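Local coordinates for protein putative esterase (Uncultured bacterium, PDB 7C4D) that probably hydrolyses carboxylic ester bonds as a serine esterase of the alpha/beta-hydrolase fold, at residues L218-E223 and Q265-F270; V246-A251 and K261-K266; V118-P123 and S225-D230. All blocks are in the same frame, centred on the assembly; numbering follows the deposited sequence.

Contact 1 (L218-E223 and Q265-F270)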
loop_
_atom_site.group_PDB
_atom_site.type_symbol
_atom_site.label_atom_id
_atom_site.label_comp_id
_atom_site.label_asym_id
_atom_site.label_seq_id
_atom_site.Cartn_x
_atom_site.Cartn_y
_atom_site.Cartn_z
ATOM N N LEU A 218 -12.154 8.524 -3.584
ATOM C CA LEU A 218 -11.499 8.799 -4.865
ATOM C C LEU A 218 -10.662 7.583 -5.269
ATOM O O LEU A 218 -9.828 7.131 -4.490
ATOM C CB LEU A 218 -10.637 10.068 -4.739
ATOM C CG LEU A 218 -9.695 10.373 -5.921
ATOM C CD1 LEU A 218 -10.484 10.588 -7.205
ATOM C CD2 LEU A 218 -8.820 11.607 -5.633
ATOM N N PHE A 219 -10.943 7.010 -6.455
ATOM C CA PHE A 219 -10.122 5.957 -7.034
ATOM C C PHE A 219 -9.231 6.600 -8.096
ATOM O O PHE A 219 -9.713 7.185 -9.075
ATOM C CB PHE A 219 -11.004 4.815 -7.565
ATOM C CG PHE A 219 -11.661 4.000 -6.476
ATOM C CD1 PHE A 219 -12.691 4.527 -5.699
ATOM C CD2 PHE A 219 -11.192 2.724 -6.160
ATOM C CE1 PHE A 219 -13.285 3.783 -4.675
ATOM C CE2 PHE A 219 -11.753 1.995 -5.108
ATOM C CZ PHE A 219 -12.801 2.521 -4.373
ATOM N N LEU A 220 -7.918 6.514 -7.875
ATOM C CA LEU A 220 -6.949 6.986 -8.848
ATOM C C LEU A 220 -6.359 5.784 -9.584
ATOM O O LEU A 220 -5.692 4.951 -8.991
ATOM C CB LEU A 220 -5.863 7.791 -8.139
ATOM C CG LEU A 220 -6.233 9.202 -7.667
ATOM C CD1 LEU A 220 -5.135 9.680 -6.736
ATOM C CD2 LEU A 220 -6.325 10.156 -8.850
ATOM N N LYS A 221 -6.605 5.729 -10.889
ATOM C CA LYS A 221 -6.179 4.672 -11.785
ATOM C C LYS A 221 -4.946 5.127 -12.564
ATOM O O LYS A 221 -4.903 6.245 -13.052
ATOM C CB LYS A 221 -7.284 4.470 -12.821
ATOM C CG LYS A 221 -7.090 3.236 -13.682
ATOM C CD LYS A 221 -7.838 3.248 -14.988
ATOM C CE LYS A 221 -7.163 2.362 -16.014
ATOM N NZ LYS A 221 -7.743 2.618 -17.348
ATOM N N GLY A 222 -3.923 4.276 -12.653
ATOM C CA GLY A 222 -2.843 4.524 -13.605
ATOM C C GLY A 222 -3.290 4.157 -15.021
ATOM O O GLY A 222 -3.895 3.101 -15.236
ATOM N N GLU A 223 -3.046 5.048 -15.985
ATOM C CA GLU A 223 -3.453 4.828 -17.379
ATOM C C GLU A 223 -2.889 3.508 -17.916
ATOM O O GLU A 223 -3.615 2.761 -18.560
ATOM C CB GLU A 223 -2.976 5.984 -18.272
ATOM C CG GLU A 223 -3.509 5.948 -19.703
ATOM C CD GLU A 223 -2.688 6.681 -20.757
ATOM O OE1 GLU A 223 -1.959 7.636 -20.414
ATOM O OE2 GLU A 223 -2.768 6.284 -21.936
ATOM N N GLN A 265 -1.833 16.862 -7.153
ATOM C CA GLN A 265 -2.863 17.698 -7.727
ATOM C C GLN A 265 -4.229 17.083 -7.456
ATOM O O GLN A 265 -5.082 17.753 -6.890
ATOM C CB GLN A 265 -2.502 17.943 -9.193
ATOM C CG GLN A 265 -3.631 18.104 -10.198
ATOM C CD GLN A 265 -3.029 18.132 -11.590
ATOM O OE1 GLN A 265 -1.957 18.696 -11.811
ATOM N NE2 GLN A 265 -3.690 17.491 -12.542
ATOM N N LYS A 266 -4.427 15.825 -7.878
ATOM C CA LYS A 266 -5.708 15.143 -7.744
ATOM C C LYS A 266 -6.125 14.940 -6.282
ATOM O O LYS A 266 -7.306 15.054 -5.985
ATOM C CB LYS A 266 -5.654 13.813 -8.477
ATOM C CG LYS A 266 -5.401 13.952 -9.964
ATOM C CD LYS A 266 -6.275 14.969 -10.640
ATOM C CE LYS A 266 -6.181 14.875 -12.149
ATOM N NZ LYS A 266 -6.941 15.977 -12.786
ATOM N N THR A 267 -5.153 14.674 -5.405
ATOM C CA THR A 267 -5.314 14.523 -3.964
ATOM C C THR A 267 -5.777 15.852 -3.357
ATOM O O THR A 267 -6.722 15.869 -2.567
ATOM C CB THR A 267 -3.994 14.026 -3.338
ATOM O OG1 THR A 267 -3.674 12.732 -3.856
ATOM C CG2 THR A 267 -3.942 14.043 -1.820
ATOM N N LEU A 268 -5.123 16.977 -3.714
ATOM C CA LEU A 268 -5.454 18.268 -3.097
ATOM C C LEU A 268 -6.764 18.831 -3.620
ATOM O O LEU A 268 -7.422 19.582 -2.918
ATOM C CB LEU A 268 -4.317 19.292 -3.225
ATOM C CG LEU A 268 -3.091 19.002 -2.332
ATOM C CD1 LEU A 268 -1.911 19.953 -2.600
ATOM C CD2 LEU A 268 -3.431 18.981 -0.842
ATOM N N GLU A 269 -7.157 18.454 -4.842
ATOM C CA GLU A 269 -8.452 18.876 -5.352
ATOM C C GLU A 269 -9.613 18.089 -4.703
ATOM O O GLU A 269 -10.747 18.569 -4.688
ATOM C CB GLU A 269 -8.447 18.801 -6.881
ATOM C CG GLU A 269 -7.524 19.826 -7.541
ATOM C CD GLU A 269 -7.212 19.617 -9.026
ATOM O OE1 GLU A 269 -7.678 18.606 -9.625
ATOM O OE2 GLU A 269 -6.480 20.439 -9.596
ATOM N N PHE A 270 -9.343 16.886 -4.165
ATOM C CA PHE A 270 -10.381 16.029 -3.569
ATOM C C PHE A 270 -10.493 16.250 -2.056
ATOM O O PHE A 270 -11.565 16.452 -1.556
ATOM C CB PHE A 270 -10.131 14.551 -3.914
ATOM C CG PHE A 270 -11.087 13.570 -3.282
ATOM C CD1 PHE A 270 -12.414 13.526 -3.670
ATOM C CD2 PHE A 270 -10.679 12.710 -2.262
ATOM C CE1 PHE A 270 -13.303 12.628 -3.073
ATOM C CE2 PHE A 270 -11.555 11.775 -1.705
ATOM C CZ PHE A 270 -12.870 11.731 -2.120
#
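L218 and F270 join strand 217-222 of the alpha/beta-hydrolase sheet to the C-terminal helix that covers it, the strand and helix axes running nearly antiparallel at 168° with a closest approach of 10.5 Å. The main interaction is a CH-pi contact: L218 CB sits over the centre of the F270 ring, 3.6 Å from the centroid and 11° off the ring normal. CG of L218 stands anti to the backbone N (chi1 170°), beside the carbonyl carbon; from it CD2 comes to 3.7 Å of F270 CB, and the two side chains overlap alongside, pointing opposite ways. An alanine in place of F270 would probably leave L218 CB without the ring face it packs on and open a gap beside I117 of the neighbouring strand 113-119.

Apolar contacts continue one helical turn back. L220 CD2 touches CB of K266 at 3.7 Å and its CG a little farther off, so that only the aliphatic root of the lysine lies against the leucine; the chain bends at chi2, and its end leads away from the strand segment.

Polar atoms play a minor part. T267 OG1 is hydrogen-bonded to the backbone oxygen of F263 in its own helix and lies loosely against L220 CD1. L218 CD2 also rests 3.8 Å from K266 O, the carbonyl that accepts a weak bond from F270 N.

Contact 2 (V246-A251 and K261-K266)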
loop_
_atom_site.group_PDB
_atom_site.type_symbol
_atom_site.label_atom_id
_atom_site.label_comp_id
_atom_site.label_asym_id
_atom_site.label_seq_id
_atom_site.Cartn_x
_atom_site.Cartn_y
_atom_site.Cartn_z
ATOM N N VAL A 246 -10.504 8.650 -11.385
ATOM C CA VAL A 246 -9.683 9.589 -12.114
ATOM C C VAL A 246 -8.472 8.813 -12.617
ATOM O O VAL A 246 -7.806 8.133 -11.838
ATOM C CB VAL A 246 -9.298 10.788 -11.219
ATOM C CG1 VAL A 246 -8.086 11.548 -11.725
ATOM C CG2 VAL A 246 -10.463 11.743 -10.968
ATOM N N THR A 247 -8.196 8.934 -13.920
ATOM C CA THR A 247 -7.046 8.310 -14.563
ATOM C C THR A 247 -5.899 9.312 -14.671
ATOM O O THR A 247 -6.064 10.368 -15.280
ATOM C CB THR A 247 -7.461 7.726 -15.918
ATOM O OG1 THR A 247 -8.427 6.707 -15.642
ATOM C CG2 THR A 247 -6.312 7.164 -16.720
ATOM N N ILE A 248 -4.755 8.990 -14.045
ATOM C CA ILE A 248 -3.545 9.789 -14.199
ATOM C C ILE A 248 -2.862 9.344 -15.490
ATOM O O ILE A 248 -2.414 8.195 -15.550
ATOM C CB ILE A 248 -2.600 9.590 -13.001
ATOM C CG1 ILE A 248 -3.244 10.016 -11.678
ATOM C CG2 ILE A 248 -1.250 10.246 -13.243
ATOM C CD1 ILE A 248 -2.322 9.901 -10.478
ATOM N N PRO A 249 -2.765 10.211 -16.536
ATOM C CA PRO A 249 -2.086 9.867 -17.796
ATOM C C PRO A 249 -0.626 9.429 -17.664
ATOM O O PRO A 249 0.140 10.014 -16.903
ATOM C CB PRO A 249 -2.052 11.167 -18.609
ATOM C CG PRO A 249 -2.380 12.245 -17.599
ATOM C CD PRO A 249 -3.268 11.593 -16.556
ATOM N N GLY A 250 -0.260 8.368 -18.395
ATOM C CA GLY A 250 1.130 7.970 -18.522
ATOM C C GLY A 250 1.713 7.375 -17.245
ATOM O O GLY A 250 2.930 7.367 -17.085
ATOM N N ALA A 251 0.853 6.860 -16.351
ATOM C CA ALA A 251 1.372 6.206 -15.165
ATOM C C ALA A 251 0.841 4.782 -15.062
ATOM O O ALA A 251 -0.259 4.489 -15.534
ATOM C CB ALA A 251 1.091 7.030 -13.941
ATOM N N LYS A 261 3.616 14.779 -9.229
ATOM C CA LYS A 261 3.053 16.112 -9.332
ATOM C C LYS A 261 1.561 15.973 -9.593
ATOM O O LYS A 261 0.762 16.642 -8.957
ATOM C CB LYS A 261 3.724 16.911 -10.462
ATOM C CG LYS A 261 3.254 18.353 -10.612
ATOM C CD LYS A 261 3.776 19.058 -11.868
ATOM C CE LYS A 261 3.134 20.404 -12.163
ATOM N NZ LYS A 261 3.593 21.479 -11.246
ATOM N N ILE A 262 1.191 15.117 -10.549
ATOM C CA ILE A 262 -0.223 14.910 -10.818
ATOM C C ILE A 262 -0.889 14.172 -9.634
ATOM O O ILE A 262 -2.080 14.352 -9.383
ATOM C CB ILE A 262 -0.440 14.228 -12.176
ATOM C CG1 ILE A 262 0.205 15.008 -13.341
ATOM C CG2 ILE A 262 -1.916 13.940 -12.414
ATOM C CD1 ILE A 262 -0.162 14.467 -14.721
ATOM N N PHE A 263 -0.127 13.386 -8.855
ATOM C CA PHE A 263 -0.721 12.670 -7.743
ATOM C C PHE A 263 -1.204 13.686 -6.710
ATOM O O PHE A 263 -2.320 13.617 -6.219
ATOM C CB PHE A 263 0.240 11.630 -7.162
ATOM C CG PHE A 263 -0.429 10.712 -6.166
ATOM C CD1 PHE A 263 -0.562 11.073 -4.834
ATOM C CD2 PHE A 263 -0.947 9.491 -6.564
ATOM C CE1 PHE A 263 -1.218 10.249 -3.922
ATOM C CE2 PHE A 263 -1.572 8.653 -5.645
ATOM C CZ PHE A 263 -1.742 9.043 -4.337
ATOM N N ILE A 264 -0.356 14.666 -6.433
ATOM C CA ILE A 264 -0.614 15.678 -5.427
ATOM C C ILE A 264 -1.780 16.568 -5.856
ATOM O O ILE A 264 -2.616 16.961 -5.044
ATOM C CB ILE A 264 0.714 16.424 -5.171
ATOM C CG1 ILE A 264 1.642 15.530 -4.348
ATOM C CG2 ILE A 264 0.515 17.769 -4.481
ATOM C CD1 ILE A 264 3.104 15.785 -4.561
ATOM N N GLN A 265 -1.833 16.862 -7.153
ATOM C CA GLN A 265 -2.863 17.698 -7.727
ATOM C C GLN A 265 -4.229 17.083 -7.456
ATOM O O GLN A 265 -5.082 17.753 -6.890
ATOM C CB GLN A 265 -2.502 17.943 -9.193
ATOM C CG GLN A 265 -3.631 18.104 -10.198
ATOM C CD GLN A 265 -3.029 18.132 -11.590
ATOM O OE1 GLN A 265 -1.957 18.696 -11.811
ATOM N NE2 GLN A 265 -3.690 17.491 -12.542
ATOM N N LYS A 266 -4.427 15.825 -7.878
ATOM C CA LYS A 266 -5.708 15.143 -7.744
ATOM C C LYS A 266 -6.125 14.940 -6.282
ATOM O O LYS A 266 -7.306 15.054 -5.985
ATOM C CB LYS A 266 -5.654 13.813 -8.477
ATOM C CG LYS A 266 -5.401 13.952 -9.964
ATOM C CD LYS A 266 -6.275 14.969 -10.640
ATOM C CE LYS A 266 -6.181 14.875 -12.149
ATOM N NZ LYS A 266 -6.941 15.977 -12.786
#
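The F263 ring is met obliquely by I248, whose CD1 stands 4.2 Å from F263 CD2; elsewhere the ring packs edge-to-face with W39 and touches I42 and H256. P249 CG lies 4.3 Å from I262 CD1, a looser contact at the exposed margin.

Between these two lies the closest pair. I248 CG2 and I262 CG2 meet at 3.8 Å, methyl against methyl, the two isoleucines lying alongside with their chains pointing opposite ways. In I248, CG1 lies anti to the carbonyl carbon (chi1 -61°) and CG2 anti to the backbone N, which divides the work of its branches: CG2 serves I262 and the extended CG1-CD1 arm serves F263.

Further along the strand, V246 CG1 packs on the aliphatic chain of K266, 3.9 Å from CE and almost as near to CG and CD. The lysine stem thus covers the valine methyl, and L218 and L220 of the adjoining strand also touch V246.

Strand 244-248 is the outermost of the alpha/beta-hydrolase sheet on this side, and helix 260-270 returns over it at 160°, nearly antiparallel. The type II turn from I248 to A251 ends the strand, with G250 in the positive-phi position (71°) that favours glycine; G250 N is hydrogen-bonded to E223 OE1.

Across the two segments the chemistry is that of hydrocarbon against hydrocarbon, consistent with cohesion that comes mainly from apolar burial, to which the K266 stem adds its methylenes.

Contact 3 (V118-P123 and S225-D230); sequences VADIAP and SDYITD
The backbones of D120-A122 and Y227-I228 run close together, with CA atoms 5.2 Å apart at I121 and Y227, and D120 leaves its strand with positive phi (55°). S225 OG donates to D120 OD2 at 2.7 Å, entering at the syn lone pair of that oxygen. The serine hydroxyl also accepts from Y227 N in an ST turn, the bond nearly straight at 170°, so that one hydroxyl serves as donor to the aspartate and as acceptor for Y227 N.

In the alpha/beta-hydrolase fold the acid of the catalytic triad can sit on the loop after this strand, and D120 has the geometry of that acid, probably with S96 as nucleophile and H253 as base. Its OD2 also bonds H253 ND1, while OD1 takes G222 N; S225 would thus be a second-shell residue that, with G222 N on OD1, is likely to hold the carboxylate's rotation. Y227, whose ring stacks on H253, brings CB to 3.4 Å from D120 O.

I228 fills the other half of the contact. Its extended arm lies against the I121 peptide, CD1 3.5 Å from I121 O, and CG1 is 4.3 Å from A122 CB. That methyl in turn approaches Y227 O at 3.9 Å, a carbonyl that, like A122 N, is hydrogen-bonded to Y126 OH.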
loop_
_atom_site.group_PDB
_atom_site.type_symbol
_atom_site.label_atom_id
_atom_site.label_comp_id
_atom_site.label_asym_id
_atom_site.label_seq_id
_atom_site.Cartn_x
_atom_site.Cartn_y
_atom_site.Cartn_z
ATOM N N VAL A 118 -8.161 5.854 -2.856
ATOM C CA VAL A 118 -7.683 4.520 -3.204
ATOM C C VAL A 118 -6.871 4.567 -4.502
ATOM O O VAL A 118 -7.441 4.844 -5.562
ATOM C CB VAL A 118 -8.854 3.517 -3.308
ATOM C CG1 VAL A 118 -8.396 2.195 -3.901
ATOM C CG2 VAL A 118 -9.538 3.322 -1.973
ATOM N N ALA A 119 -5.555 4.261 -4.401
ATOM C CA ALA A 119 -4.615 4.359 -5.529
ATOM C C ALA A 119 -4.397 3.001 -6.208
ATOM O O ALA A 119 -3.796 2.078 -5.632
ATOM C CB ALA A 119 -3.295 4.953 -5.082
ATOM N N ASP A 120 -4.951 2.896 -7.420
ATOM C CA ASP A 120 -4.706 1.824 -8.383
ATOM C C ASP A 120 -4.952 0.399 -7.839
ATOM O O ASP A 120 -4.095 -0.467 -7.977
ATOM C CB ASP A 120 -3.370 2.002 -9.103
ATOM C CG ASP A 120 -3.340 1.345 -10.487
ATOM O OD1 ASP A 120 -4.187 1.691 -11.355
ATOM O OD2 ASP A 120 -2.478 0.479 -10.695
ATOM N N ILE A 121 -6.140 0.145 -7.273
ATOM C CA ILE A 121 -6.597 -1.183 -6.930
ATOM C C ILE A 121 -8.122 -1.162 -6.812
ATOM O O ILE A 121 -8.717 -0.139 -6.458
ATOM C CB ILE A 121 -5.916 -1.677 -5.635
ATOM C CG1 ILE A 121 -6.048 -3.199 -5.504
ATOM C CG2 ILE A 121 -6.435 -0.914 -4.440
ATOM C CD1 ILE A 121 -5.466 -3.811 -4.261
ATOM N N ALA A 122 -8.761 -2.298 -7.118
ATOM C CA ALA A 122 -10.219 -2.348 -7.092
ATOM C C ALA A 122 -10.661 -3.126 -5.856
ATOM O O ALA A 122 -9.879 -3.870 -5.289
ATOM C CB ALA A 122 -10.750 -2.947 -8.382
ATOM N N PRO A 123 -11.912 -3.018 -5.379
ATOM C CA PRO A 123 -12.302 -3.780 -4.210
ATOM C C PRO A 123 -12.358 -5.299 -4.420
ATOM O O PRO A 123 -12.317 -6.046 -3.447
ATOM C CB PRO A 123 -13.675 -3.221 -3.812
ATOM C CG PRO A 123 -13.973 -2.088 -4.762
ATOM C CD PRO A 123 -13.000 -2.193 -5.912
ATOM N N SER A 225 -1.885 0.902 -16.289
ATOM C CA SER A 225 -2.105 -0.231 -15.406
ATOM C C SER A 225 -3.521 -0.772 -15.595
ATOM O O SER A 225 -4.432 -0.048 -16.007
ATOM C CB SER A 225 -1.842 0.157 -13.979
ATOM O OG SER A 225 -2.542 -0.685 -13.080
ATOM N N ASP A 226 -3.686 -2.055 -15.265
ATOM C CA ASP A 226 -4.942 -2.754 -15.444
ATOM C C ASP A 226 -5.448 -3.301 -14.120
ATOM O O ASP A 226 -6.265 -4.212 -14.135
ATOM C CB ASP A 226 -4.826 -3.875 -16.479
ATOM C CG ASP A 226 -4.795 -3.344 -17.901
ATOM O OD1 ASP A 226 -5.563 -2.407 -18.201
ATOM O OD2 ASP A 226 -3.994 -3.865 -18.695
ATOM N N TYR A 227 -5.032 -2.695 -12.998
ATOM C CA TYR A 227 -5.587 -3.079 -11.704
ATOM C C TYR A 227 -7.040 -2.643 -11.598
ATOM O O TYR A 227 -7.821 -3.345 -10.953
ATOM C CB TYR A 227 -4.761 -2.546 -10.528
ATOM C CG TYR A 227 -3.467 -3.288 -10.306
ATOM C CD1 TYR A 227 -2.487 -3.310 -11.283
ATOM C CD2 TYR A 227 -3.208 -3.927 -9.106
ATOM C CE1 TYR A 227 -1.295 -3.984 -11.089
ATOM C CE2 TYR A 227 -2.025 -4.617 -8.895
ATOM C CZ TYR A 227 -1.078 -4.651 -9.896
ATOM O OH TYR A 227 0.087 -5.303 -9.692
ATOM N N ILE A 228 -7.375 -1.489 -12.208
ATOM C CA ILE A 228 -8.761 -1.034 -12.309
ATOM C C ILE A 228 -9.174 -0.998 -13.788
ATOM O O ILE A 228 -8.511 -0.369 -14.609
ATOM C CB ILE A 228 -8.989 0.335 -11.609
ATOM C CG1 ILE A 228 -8.554 0.356 -10.138
ATOM C CG2 ILE A 228 -10.430 0.803 -11.771
ATOM C CD1 ILE A 228 -8.731 1.718 -9.431
ATOM N N THR A 229 -10.279 -1.668 -14.121
ATOM C CA THR A 229 -10.841 -1.638 -15.466
ATOM C C THR A 229 -12.312 -1.261 -15.364
ATOM O O THR A 229 -12.804 -0.979 -14.284
ATOM C CB THR A 229 -10.642 -2.969 -16.222
ATOM O OG1 THR A 229 -11.088 -4.108 -15.470
ATOM C CG2 THR A 229 -9.217 -3.177 -16.691
ATOM N N ASP A 230 -13.018 -1.330 -16.492
ATOM C CA ASP A 230 -14.363 -0.795 -16.603
ATOM C C ASP A 230 -15.366 -1.739 -15.949
ATOM O O ASP A 230 -16.434 -1.300 -15.541
ATOM C CB ASP A 230 -14.673 -0.422 -18.058
ATOM C CG ASP A 230 -13.632 0.520 -18.654
ATOM O OD1 ASP A 230 -12.502 0.050 -18.937
ATOM O OD2 ASP A 230 -13.943 1.726 -18.805
#

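How the contacts relate
All three contacts belong to one edge of the same sheet, where strands 113-119, 217-222 and 244-248 lie side by side. Contacts 1 and 2, with centres 6 Å apart, share Q265 and K266 on helix 260-270 and are tied through the sheet by F219 O and V246 N at 2.8 Å. Contact 3, centred 12 Å from contact 1, is joined to it where L220 O meets D120 N at 2.7 Å. Contact 2 reaches contact 3 by packing, F263 CE2 lying 4.1 Å from A119 CB. Contact 3 holds D120, the probable triad acid; an acetate, probably from the crystallisation liquor, lies about 5 Å from the Y227 side chain.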